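Local coordinates for aminopeptidase N family protein (Idiomarina loihiensis L2TR, PDB 4FGM), which binds a zinc ion through an HExxH-type site and probably acts as an M61-family aminopeptidase, hydrolysing peptides from their N terminus, at residues T7-H12 and L127-A133; G13-S19 and H84-W90; L33-P38 and N107-L111; W136-M142 and Y166-D172. Residues are numbered along the deposited sequence.

From the N terminus, strand 2-10 supplies 7-12 and runs into 13-19 on strand 15-22; Thr7 O and Asn17 N, 2.7 Å apart, probably form a hydrogen bond pairing them. Interaction 1 closes the longest loop, from 7-12 to 127-133, and interactions 2 and 3 nest inside it. These two cross, since 13-19, 33-38, 84-90 and 107-111 alternate, and they touch where Tyr85 OH lies 2.6 Å from Leu111 O. Interaction 4 follows in series as a shorter loop, touching interaction 1 through Pro8 CG and Ile170 CD1 at 3.8 Å. Interactions 1, 2 and 4 reach one large N-terminal sheet; interaction 3 joins helix 108-111 to a loop near the zinc and maleic acid site.

Interaction 1 of 4, residues T7-H12 and L127-A133; sequences TPIDLH and LHAPPEA
This is a strand-end-to-loop contact in the M61 N-terminal domain, beside the sheet: the end of strand 2-10 packs on the proline-rich loop that leaves its parallel neighbour, strand 123-127. The CA atoms of Thr7 and His128 lie 5.0 Å apart, those of Pro8 and Pro130 4.9 Å. Pro8 (phi/psi -79/78) centres an inverse gamma turn, and a type I beta turn spans Pro130 to Ala133. Pro8 CB lies 3.6 Å from Pro130 CB, and Pro8 CD 3.1 Å from His128 O. Leu11 points toward the loop, its CD1 4.2 Å from Pro130 CB and its CD2 3.9 Å from Ala133 CB. Pro8 also packs on Phe16 and Ile170. Glu132, chi1 m and chi2 t, reaches back to the strand end, where Leu11 N donates to Glu132 OE2 at 3.1 Å and 170°. Asp10 OD1 accepts from Gly13 N. A water links the carboxylate to His12 N (2.8 Å, accepting) and to the Asp10 side chain, donating to Asp10 OD1 at 2.8 Å and to Glu132 OE1 at 2.6 Å.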
# COMPACT_ATOMS: atom_id res chain seq x y z
N THR A 7 24.05 13.27 -6.86
CA THR A 7 23.80 14.68 -7.06
C THR A 7 22.61 14.87 -7.99
O THR A 7 22.55 14.26 -9.05
CB THR A 7 25.04 15.39 -7.69
OG1 THR A 7 26.19 15.20 -6.85
CG2 THR A 7 24.78 16.88 -7.84
N PRO A 8 21.62 15.68 -7.57
CA PRO A 8 20.45 15.93 -8.42
C PRO A 8 21.00 16.96 -9.41
O PRO A 8 20.74 18.15 -9.27
CB PRO A 8 19.44 16.55 -7.46
CG PRO A 8 19.89 16.08 -6.11
CD PRO A 8 21.39 16.17 -6.21
N ILE A 9 21.77 16.49 -10.39
CA ILE A 9 22.43 17.37 -11.34
C ILE A 9 21.61 18.13 -12.38
O ILE A 9 21.96 19.25 -12.74
CB ILE A 9 23.57 16.60 -12.08
CG1 ILE A 9 24.58 17.58 -12.66
CG2 ILE A 9 22.98 15.72 -13.19
CD1 ILE A 9 25.42 18.28 -11.60
N ASP A 10 20.54 17.52 -12.86
CA ASP A 10 19.73 18.16 -13.89
C ASP A 10 18.25 18.15 -13.54
O ASP A 10 17.54 17.17 -13.81
CB ASP A 10 19.96 17.45 -15.23
CG ASP A 10 19.43 18.25 -16.42
OD1 ASP A 10 18.52 19.09 -16.21
OD2 ASP A 10 19.91 18.03 -17.55
N LEU A 11 17.78 19.24 -12.96
CA LEU A 11 16.38 19.36 -12.56
C LEU A 11 15.37 19.33 -13.70
O LEU A 11 14.36 18.64 -13.61
CB LEU A 11 16.22 20.64 -11.73
CG LEU A 11 16.36 20.50 -10.21
CD1 LEU A 11 17.29 19.37 -9.84
CD2 LEU A 11 16.83 21.81 -9.64
N HIS A 12 15.65 20.06 -14.78
CA HIS A 12 14.73 20.07 -15.91
C HIS A 12 14.77 18.77 -16.71
O HIS A 12 13.77 18.38 -17.33
CB HIS A 12 15.02 21.26 -16.83
CG HIS A 12 14.74 22.59 -16.20
ND1 HIS A 12 14.89 23.78 -16.88
CD2 HIS A 12 14.31 22.91 -14.96
CE1 HIS A 12 14.57 24.78 -16.08
NE2 HIS A 12 14.22 24.28 -14.91
N LEU A 127 25.18 12.78 -0.30
CA LEU A 127 24.18 13.52 -1.08
C LEU A 127 24.62 14.97 -1.25
O LEU A 127 24.65 15.73 -0.29
CB LEU A 127 22.82 13.50 -0.37
CG LEU A 127 21.53 13.32 -1.18
CD1 LEU A 127 20.44 14.16 -0.55
CD2 LEU A 127 21.72 13.74 -2.62
N HIS A 128 24.94 15.34 -2.49
CA HIS A 128 25.39 16.69 -2.81
C HIS A 128 24.19 17.55 -3.22
O HIS A 128 23.26 17.08 -3.88
CB HIS A 128 26.41 16.64 -3.95
CG HIS A 128 27.60 15.79 -3.65
ND1 HIS A 128 28.70 16.26 -2.95
CD2 HIS A 128 27.84 14.47 -3.87
CE1 HIS A 128 29.56 15.28 -2.76
NE2 HIS A 128 29.06 14.18 -3.31
N ALA A 129 24.21 18.82 -2.80
CA ALA A 129 23.13 19.74 -3.13
C ALA A 129 23.04 19.94 -4.63
O ALA A 129 24.05 19.92 -5.34
CB ALA A 129 23.36 21.09 -2.45
N PRO A 130 21.83 20.11 -5.15
CA PRO A 130 21.73 20.32 -6.59
C PRO A 130 22.12 21.78 -6.87
O PRO A 130 21.58 22.70 -6.26
CB PRO A 130 20.27 20.03 -6.89
CG PRO A 130 19.58 20.42 -5.62
CD PRO A 130 20.50 19.90 -4.55
N PRO A 131 23.08 22.00 -7.78
CA PRO A 131 23.51 23.36 -8.10
C PRO A 131 22.35 24.30 -8.39
O PRO A 131 22.40 25.49 -8.08
CB PRO A 131 24.41 23.16 -9.32
CG PRO A 131 25.00 21.82 -9.07
CD PRO A 131 23.81 21.02 -8.60
N GLU A 132 21.29 23.76 -8.99
CA GLU A 132 20.13 24.55 -9.35
C GLU A 132 19.15 24.79 -8.21
O GLU A 132 18.20 25.56 -8.37
CB GLU A 132 19.38 23.89 -10.51
CG GLU A 132 20.26 23.57 -11.70
CD GLU A 132 19.59 22.60 -12.68
OE1 GLU A 132 18.72 23.03 -13.46
OE2 GLU A 132 19.93 21.40 -12.65
N ALA A 133 19.39 24.14 -7.07
CA ALA A 133 18.50 24.28 -5.91
C ALA A 133 19.23 24.02 -4.61
O ALA A 133 18.86 23.14 -3.83
CB ALA A 133 17.32 23.30 -6.04
O HOH W 1 20.56 20.88 -10.15
O HOH W 2 17.89 21.67 -15.46

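Interaction 2 of 4, residues G13-S19 and H84-W90; sequences GHLFNVS and HYQVYAW
Strands 15-19 and 84-88 run antiparallel, axes 4.5 Å apart at closest approach, directions at 154°. Phe16-Val87 and Val18-Tyr85 are hydrogen-bonded pairs; Leu15-Tyr88, Asn17-Gln86 and Ser19-His84 are non-hydrogen-bonded. Phe16 N to Val87 O is 2.9 Å and Val18 N to Tyr85 O 2.7 Å. Ala89 N donates to His14 O at 2.8 Å. His14, at phi/psi 59/49, forms with Leu15 a G1 beta bulge opposite Asp10. Strand 15-22 lies between strands 2-10 and 81-91 in the N-terminal sheet, antiparallel to both. The face of Phe16, Val18, Tyr85 and Val87 is mostly apolar, with Tyr85 OH bonded to Leu111 O. Tyr85 chi1 p sets its ring against Val18 (chi1 t), whose CB lies 3.9 Å from the Tyr85 ring centroid (CH-pi); Val18 CG2 is 3.8 Å from Val87 CG2, and Phe16 CE1 3.5 Å from Ala89 CB. The face of Leu15, Asn17 and Ser19 has two polar pairs beside the apolar Leu15-Tyr88: Gln86 NE2 donates to Asn17 OD1 at 2.9 Å and Ser19 OG is hydrogen-bonded to His84 ND1 at 2.9 Å; Glu56 engages His84 NE2. The His14 ring stacks face-to-face on the Trp90 six-membered ring, centroids 3.7 Å apart, planes at 13°.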
# COMPACT_ATOMS: atom_id res chain seq x y z
N GLY A 13 15.93 18.10 -16.69
CA GLY A 13 16.07 16.84 -17.39
C GLY A 13 15.70 15.64 -16.53
O GLY A 13 15.67 14.50 -17.01
N HIS A 14 15.42 15.87 -15.25
CA HIS A 14 15.06 14.80 -14.32
C HIS A 14 16.18 13.75 -14.25
O HIS A 14 15.94 12.55 -14.35
CB HIS A 14 13.77 14.11 -14.78
CG HIS A 14 12.74 15.06 -15.32
ND1 HIS A 14 12.30 16.16 -14.61
CD2 HIS A 14 12.10 15.10 -16.51
CE1 HIS A 14 11.43 16.84 -15.35
NE2 HIS A 14 11.30 16.21 -16.50
N LEU A 15 17.41 14.22 -14.06
CA LEU A 15 18.55 13.32 -14.00
C LEU A 15 19.41 13.46 -12.76
O LEU A 15 19.80 14.57 -12.39
CB LEU A 15 19.43 13.52 -15.24
CG LEU A 15 18.84 13.14 -16.60
CD1 LEU A 15 19.66 13.79 -17.71
CD2 LEU A 15 18.83 11.63 -16.75
N PHE A 16 19.70 12.34 -12.12
CA PHE A 16 20.58 12.35 -10.96
C PHE A 16 21.93 11.85 -11.49
O PHE A 16 21.96 11.00 -12.39
CB PHE A 16 20.13 11.34 -9.89
CG PHE A 16 18.94 11.77 -9.08
CD1 PHE A 16 17.65 11.40 -9.45
CD2 PHE A 16 19.11 12.47 -7.89
CE1 PHE A 16 16.54 11.72 -8.64
CE2 PHE A 16 18.03 12.79 -7.07
CZ PHE A 16 16.73 12.42 -7.45
N ASN A 17 23.03 12.39 -10.99
CA ASN A 17 24.34 11.89 -11.38
C ASN A 17 24.71 10.97 -10.24
O ASN A 17 24.50 11.32 -9.08
CB ASN A 17 25.40 13.00 -11.46
CG ASN A 17 25.56 13.55 -12.86
OD1 ASN A 17 24.87 13.13 -13.80
ND2 ASN A 17 26.49 14.49 -13.02
N VAL A 18 25.23 9.80 -10.56
CA VAL A 18 25.61 8.86 -9.53
C VAL A 18 27.01 8.31 -9.75
O VAL A 18 27.40 7.98 -10.88
CB VAL A 18 24.63 7.67 -9.46
CG1 VAL A 18 25.00 6.75 -8.31
CG2 VAL A 18 23.20 8.18 -9.28
N SER A 19 27.77 8.24 -8.67
CA SER A 19 29.13 7.71 -8.68
C SER A 19 29.20 6.62 -7.63
O SER A 19 28.60 6.72 -6.55
CB SER A 19 30.16 8.79 -8.36
OG SER A 19 30.42 9.60 -9.49
N HIS A 84 30.58 5.65 -12.99
CA HIS A 84 29.74 6.84 -13.13
C HIS A 84 28.53 6.55 -14.02
O HIS A 84 28.64 5.85 -15.02
CB HIS A 84 30.52 7.98 -13.79
CG HIS A 84 31.77 8.38 -13.08
ND1 HIS A 84 31.77 9.22 -11.99
CD2 HIS A 84 33.07 8.08 -13.32
CE1 HIS A 84 33.01 9.44 -11.60
NE2 HIS A 84 33.82 8.76 -12.40
N TYR A 85 27.38 7.10 -13.64
CA TYR A 85 26.18 6.97 -14.46
C TYR A 85 25.14 7.99 -14.03
O TYR A 85 25.27 8.62 -12.98
CB TYR A 85 25.57 5.55 -14.40
CG TYR A 85 25.28 5.01 -13.02
CD1 TYR A 85 26.26 4.32 -12.30
CD2 TYR A 85 24.03 5.18 -12.43
CE1 TYR A 85 26.00 3.81 -11.03
CE2 TYR A 85 23.75 4.67 -11.14
CZ TYR A 85 24.75 3.99 -10.45
OH TYR A 85 24.51 3.50 -9.19
N GLN A 86 24.13 8.16 -14.88
CA GLN A 86 23.04 9.08 -14.59
C GLN A 86 21.79 8.23 -14.42
O GLN A 86 21.73 7.09 -14.90
CB GLN A 86 22.80 10.04 -15.75
CG GLN A 86 23.93 10.99 -16.02
CD GLN A 86 23.50 12.12 -16.92
OE1 GLN A 86 23.07 11.90 -18.04
NE2 GLN A 86 23.60 13.34 -16.42
N VAL A 87 20.80 8.78 -13.74
CA VAL A 87 19.55 8.06 -13.54
C VAL A 87 18.38 8.97 -13.90
O VAL A 87 18.29 10.10 -13.41
CB VAL A 87 19.42 7.59 -12.08
CG1 VAL A 87 18.13 6.82 -11.90
CG2 VAL A 87 20.61 6.73 -11.71
N TYR A 88 17.49 8.47 -14.76
CA TYR A 88 16.31 9.23 -15.18
C TYR A 88 15.23 9.03 -14.13
O TYR A 88 14.80 7.90 -13.89
CB TYR A 88 15.80 8.74 -16.53
CG TYR A 88 14.61 9.52 -17.04
CD1 TYR A 88 14.74 10.85 -17.44
CD2 TYR A 88 13.35 8.93 -17.11
CE1 TYR A 88 13.64 11.57 -17.92
CE2 TYR A 88 12.24 9.63 -17.59
CZ TYR A 88 12.40 10.95 -17.99
OH TYR A 88 11.32 11.64 -18.50
N ALA A 89 14.78 10.11 -13.51
CA ALA A 89 13.78 10.03 -12.45
C ALA A 89 12.52 10.84 -12.74
O ALA A 89 12.42 12.00 -12.33
CB ALA A 89 14.39 10.49 -11.13
N TRP A 90 11.56 10.22 -13.41
CA TRP A 90 10.31 10.88 -13.74
C TRP A 90 9.09 9.99 -13.47
O TRP A 90 8.21 9.85 -14.31
CB TRP A 90 10.31 11.31 -15.21
CG TRP A 90 9.32 12.39 -15.51
CD1 TRP A 90 8.42 12.41 -16.54
CD2 TRP A 90 9.12 13.60 -14.78
NE1 TRP A 90 7.66 13.56 -16.48
CE2 TRP A 90 8.07 14.30 -15.41
CE3 TRP A 90 9.71 14.15 -13.64
CZ2 TRP A 90 7.62 15.54 -14.96
CZ3 TRP A 90 9.27 15.38 -13.18
CH2 TRP A 90 8.22 16.06 -13.84

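Interaction 3 of 4, residues L33-P38 and N107-L111; sequences LPNWIP and NNTSL
Thr109 points its side chain into the bend of 33-38, where it lies against Pro34 and Ile37 and also reaches Pro38. Thr109 CG2 is 4.0 Å from Pro34 CG and 4.3 Å from Pro38 CD, while Thr109 OG1 lies 3.5 Å from Ile37 CD1. The CA atoms of Pro34 and Thr109, 5.8 Å apart, are the nearest CA pair. Segment 33-38 is an irregular loop, extended at Leu33 (-123/137), Pro34 (-53/143) and Ile37 (-109/134); 107-111 turns into a short, weakly bonded helix, with Ser110 N bonded to Asn107 O at 2.9 Å. Leu33, chi1 t and chi2 p, brings CD1 to 3.2 Å from Thr109 O and CD2 to 4.0 Å from Ser110 O. Ile37, t at chi1 and chi2, extends CD1 to 3.7 Å from Asn107 OD1. The contact is van der Waals packing, burying 296 Å². Asn107 ND2 bonds to Val94 O. Trp36 meets Trp359 edge-to-face. This loop runs toward the zinc and maleic acid site: the Ile37 side chain is about 7 Å from the bound maleic acid, whose pocket includes the following Gly39 and Ser40, and that of Pro38 is about 12 Å from the zinc ion.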
# COMPACT_ATOMS: atom_id res chain seq x y z
N LEU A 33 21.50 -4.20 -10.27
CA LEU A 33 20.46 -3.37 -9.69
C LEU A 33 19.21 -4.19 -9.44
O LEU A 33 18.80 -5.01 -10.28
CB LEU A 33 20.13 -2.20 -10.63
CG LEU A 33 19.32 -1.09 -9.96
CD1 LEU A 33 20.23 -0.38 -8.96
CD2 LEU A 33 18.80 -0.09 -11.01
N PRO A 34 18.58 -4.00 -8.28
CA PRO A 34 17.36 -4.75 -7.95
C PRO A 34 16.33 -4.62 -9.07
O PRO A 34 16.21 -3.57 -9.69
CB PRO A 34 16.89 -4.08 -6.66
CG PRO A 34 18.16 -3.63 -6.02
CD PRO A 34 18.93 -3.06 -7.20
N ASN A 35 15.59 -5.70 -9.33
CA ASN A 35 14.57 -5.65 -10.36
C ASN A 35 13.20 -5.33 -9.77
O ASN A 35 12.22 -5.17 -10.49
CB ASN A 35 14.54 -6.95 -11.16
CG ASN A 35 15.69 -7.06 -12.12
OD1 ASN A 35 16.07 -6.07 -12.75
ND2 ASN A 35 16.27 -8.25 -12.25
N TRP A 36 13.15 -5.25 -8.44
CA TRP A 36 11.93 -4.89 -7.72
C TRP A 36 12.31 -4.37 -6.34
O TRP A 36 13.39 -4.66 -5.84
CB TRP A 36 10.97 -6.08 -7.59
CG TRP A 36 11.46 -7.25 -6.79
CD1 TRP A 36 12.32 -8.23 -7.21
CD2 TRP A 36 11.06 -7.60 -5.46
NE1 TRP A 36 12.47 -9.17 -6.22
CE2 TRP A 36 11.71 -8.82 -5.14
CE3 TRP A 36 10.21 -7.02 -4.51
CZ2 TRP A 36 11.54 -9.46 -3.90
CZ3 TRP A 36 10.05 -7.66 -3.28
CH2 TRP A 36 10.70 -8.87 -2.99
N ILE A 37 11.43 -3.58 -5.73
CA ILE A 37 11.71 -3.02 -4.42
C ILE A 37 10.86 -3.66 -3.33
O ILE A 37 9.65 -3.82 -3.49
CB ILE A 37 11.48 -1.49 -4.40
CG1 ILE A 37 11.73 -0.95 -2.98
CG2 ILE A 37 10.07 -1.16 -4.87
CD1 ILE A 37 11.67 0.56 -2.86
N PRO A 38 11.50 -4.03 -2.20
CA PRO A 38 10.78 -4.65 -1.08
C PRO A 38 9.50 -3.90 -0.73
O PRO A 38 9.49 -2.68 -0.70
CB PRO A 38 11.81 -4.61 0.06
CG PRO A 38 13.11 -4.85 -0.68
CD PRO A 38 12.95 -3.97 -1.93
N ASN A 107 14.50 6.15 -4.14
CA ASN A 107 14.75 4.93 -3.39
C ASN A 107 16.07 4.46 -3.97
O ASN A 107 16.28 4.52 -5.19
CB ASN A 107 13.66 3.90 -3.67
CG ASN A 107 12.36 4.22 -2.97
OD1 ASN A 107 12.23 4.04 -1.76
ND2 ASN A 107 11.40 4.72 -3.73
N ASN A 108 16.96 3.98 -3.12
CA ASN A 108 18.25 3.53 -3.62
C ASN A 108 18.21 2.28 -4.48
O ASN A 108 19.22 1.91 -5.09
CB ASN A 108 19.23 3.43 -2.46
CG ASN A 108 19.54 4.81 -1.88
OD1 ASN A 108 19.85 5.73 -2.62
ND2 ASN A 108 19.45 4.95 -0.56
N THR A 109 17.05 1.63 -4.53
CA THR A 109 16.90 0.46 -5.40
C THR A 109 16.96 0.97 -6.83
O THR A 109 17.28 0.23 -7.75
CB THR A 109 15.52 -0.23 -5.23
OG1 THR A 109 14.54 0.76 -4.92
CG2 THR A 109 15.56 -1.31 -4.15
N SER A 110 16.66 2.25 -7.02
CA SER A 110 16.68 2.87 -8.35
C SER A 110 17.98 3.60 -8.67
O SER A 110 18.36 3.71 -9.83
CB SER A 110 15.52 3.86 -8.51
OG SER A 110 14.28 3.20 -8.69
N LEU A 111 18.67 4.09 -7.65
CA LEU A 111 19.90 4.85 -7.87
C LEU A 111 21.24 4.16 -7.62
O LEU A 111 22.22 4.45 -8.31
CB LEU A 111 19.85 6.14 -7.05
CG LEU A 111 19.18 7.35 -7.72
CD1 LEU A 111 17.74 7.03 -8.08
CD2 LEU A 111 19.23 8.54 -6.79

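Interaction 4 of 4, residues W136-M142 and Y166-D172; sequences WKVATGM and YPFLIGD
Strands 137-140 and 168-171 pair antiparallel, axes 4.9 Å apart at closest approach, directions at 163°. Starting the second segment, Tyr166 points toward the first and offers its ring face to Met142 CA, 3.6 Å from the centroid (CH-pi). Pro167 O accepts from Thr140 OG1 at 3.0 Å, and a water bridges it to Gly141 N (2.7 and 2.8 Å). Thr140 OG1 in turn accepts from Met142 N at 3.1 Å, an ST turn. Phe168 takes Thr140 CB over its face, 3.8 Å from the centroid (CH-pi), and SE of the selenomethionine Met142 at its edge, 5.1 Å from the centroid, a Met-aromatic contact. Leu169 forms a hydrogen-bonded pair with Ala139, N to O 3.1 Å each way. Ile170 CG2 meets Val138 CG2 at 3.8 Å. Gly171 pairs with Lys137 (Lys137 N to Gly171 O 2.8 Å); its phi/psi of 146/-159 would jam a CB against the carbonyl O of Ile170, and its CA lies 3.5 Å from the centroid of the Trp136 five-membered ring, a CH-pi contact. Strand 168-171 lies between 137-140 and 103-106; Phe168 packs on Leu125 and Leu127 of strand 123-127, whereas Ala139 and Leu169 pack on strands 183-190 and 222-230 of the second sheet.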
# COMPACT_ATOMS: atom_id res chain seq x y z
N TRP A 136 17.38 23.78 -0.98
CA TRP A 136 16.51 22.65 -0.67
C TRP A 136 16.89 21.94 0.62
O TRP A 136 18.05 21.93 1.02
CB TRP A 136 16.55 21.63 -1.81
CG TRP A 136 15.58 21.91 -2.92
CD1 TRP A 136 14.78 23.00 -3.05
CD2 TRP A 136 15.33 21.08 -4.06
NE1 TRP A 136 14.04 22.90 -4.20
CE2 TRP A 136 14.35 21.73 -4.84
CE3 TRP A 136 15.82 19.84 -4.49
CZ2 TRP A 136 13.86 21.19 -6.03
CZ3 TRP A 136 15.34 19.30 -5.68
CH2 TRP A 136 14.36 19.98 -6.44
N LYS A 137 15.89 21.33 1.26
CA LYS A 137 16.12 20.59 2.50
C LYS A 137 16.14 19.10 2.20
O LYS A 137 15.71 18.66 1.13
CB LYS A 137 15.04 20.88 3.53
CG LYS A 137 15.04 22.31 4.04
CD LYS A 137 14.08 22.46 5.20
CE LYS A 137 13.58 23.89 5.33
NZ LYS A 137 14.70 24.87 5.34
N VAL A 138 16.64 18.33 3.16
CA VAL A 138 16.76 16.89 3.03
C VAL A 138 16.09 16.19 4.20
O VAL A 138 16.16 16.65 5.33
CB VAL A 138 18.26 16.47 2.99
CG1 VAL A 138 18.39 14.96 2.99
CG2 VAL A 138 18.92 17.06 1.78
N ALA A 139 15.44 15.07 3.91
CA ALA A 139 14.77 14.28 4.94
C ALA A 139 14.93 12.81 4.59
O ALA A 139 14.76 12.40 3.44
CB ALA A 139 13.28 14.66 5.01
N THR A 140 15.27 12.01 5.60
CA THR A 140 15.47 10.58 5.42
C THR A 140 15.74 9.95 6.77
O THR A 140 16.07 10.63 7.74
CB THR A 140 16.69 10.29 4.52
OG1 THR A 140 16.87 8.87 4.42
CG2 THR A 140 17.96 10.91 5.12
N GLY A 141 15.59 8.63 6.84
CA GLY A 141 15.85 7.94 8.08
C GLY A 141 17.23 7.32 8.08
O GLY A 141 17.65 6.72 9.07
N MSE A 142 17.95 7.44 6.97
CA MSE A 142 19.29 6.87 6.90
C MSE A 142 20.21 7.58 7.90
O MSE A 142 20.27 8.81 7.92
CB MSE A 142 19.87 7.01 5.50
CG MSE A 142 21.06 6.10 5.25
SE MSE A 142 21.71 6.20 3.42
CE MSE A 142 20.30 5.22 2.53
N TYR A 166 16.10 3.10 2.84
CA TYR A 166 16.01 4.46 3.34
C TYR A 166 15.70 5.39 2.18
O TYR A 166 16.60 5.78 1.44
CB TYR A 166 17.34 4.92 3.99
CG TYR A 166 17.77 4.16 5.22
CD1 TYR A 166 18.91 3.36 5.19
CD2 TYR A 166 17.04 4.24 6.40
CE1 TYR A 166 19.32 2.66 6.33
CE2 TYR A 166 17.44 3.55 7.55
CZ TYR A 166 18.58 2.76 7.50
OH TYR A 166 18.99 2.08 8.63
N PRO A 167 14.42 5.73 1.97
CA PRO A 167 14.13 6.63 0.85
C PRO A 167 14.54 8.05 1.22
O PRO A 167 14.72 8.35 2.40
CB PRO A 167 12.62 6.49 0.67
CG PRO A 167 12.13 6.12 2.06
CD PRO A 167 13.18 5.12 2.50
N PHE A 168 14.71 8.91 0.22
CA PHE A 168 15.10 10.30 0.43
C PHE A 168 14.08 11.25 -0.21
O PHE A 168 13.57 10.98 -1.30
CB PHE A 168 16.48 10.60 -0.19
CG PHE A 168 17.65 10.19 0.66
CD1 PHE A 168 17.97 8.85 0.85
CD2 PHE A 168 18.46 11.16 1.27
CE1 PHE A 168 19.08 8.47 1.61
CE2 PHE A 168 19.57 10.80 2.03
CZ PHE A 168 19.88 9.45 2.21
N LEU A 169 13.81 12.36 0.46
CA LEU A 169 12.89 13.37 -0.03
C LEU A 169 13.60 14.72 0.10
O LEU A 169 14.08 15.08 1.18
CB LEU A 169 11.60 13.37 0.79
CG LEU A 169 10.55 14.43 0.43
CD1 LEU A 169 10.21 14.33 -1.05
CD2 LEU A 169 9.29 14.23 1.28
N ILE A 170 13.68 15.47 -0.99
CA ILE A 170 14.33 16.76 -0.97
C ILE A 170 13.45 17.84 -1.59
O ILE A 170 12.61 17.56 -2.43
CB ILE A 170 15.69 16.71 -1.71
CG1 ILE A 170 15.50 16.23 -3.15
CG2 ILE A 170 16.64 15.77 -0.99
CD1 ILE A 170 16.80 16.15 -3.95
N GLY A 171 13.64 19.09 -1.16
CA GLY A 171 12.84 20.17 -1.70
C GLY A 171 12.56 21.23 -0.66
O GLY A 171 13.26 21.33 0.34
N ASP A 172 11.52 22.03 -0.90
CA ASP A 172 11.13 23.08 0.03
C ASP A 172 10.22 22.39 1.05
O ASP A 172 9.01 22.55 1.03
CB ASP A 172 10.38 24.18 -0.74
CG ASP A 172 9.91 25.32 0.15
OD1 ASP A 172 10.45 25.48 1.27
OD2 ASP A 172 9.00 26.05 -0.28
O HOH W 3 14.38 7.11 4.77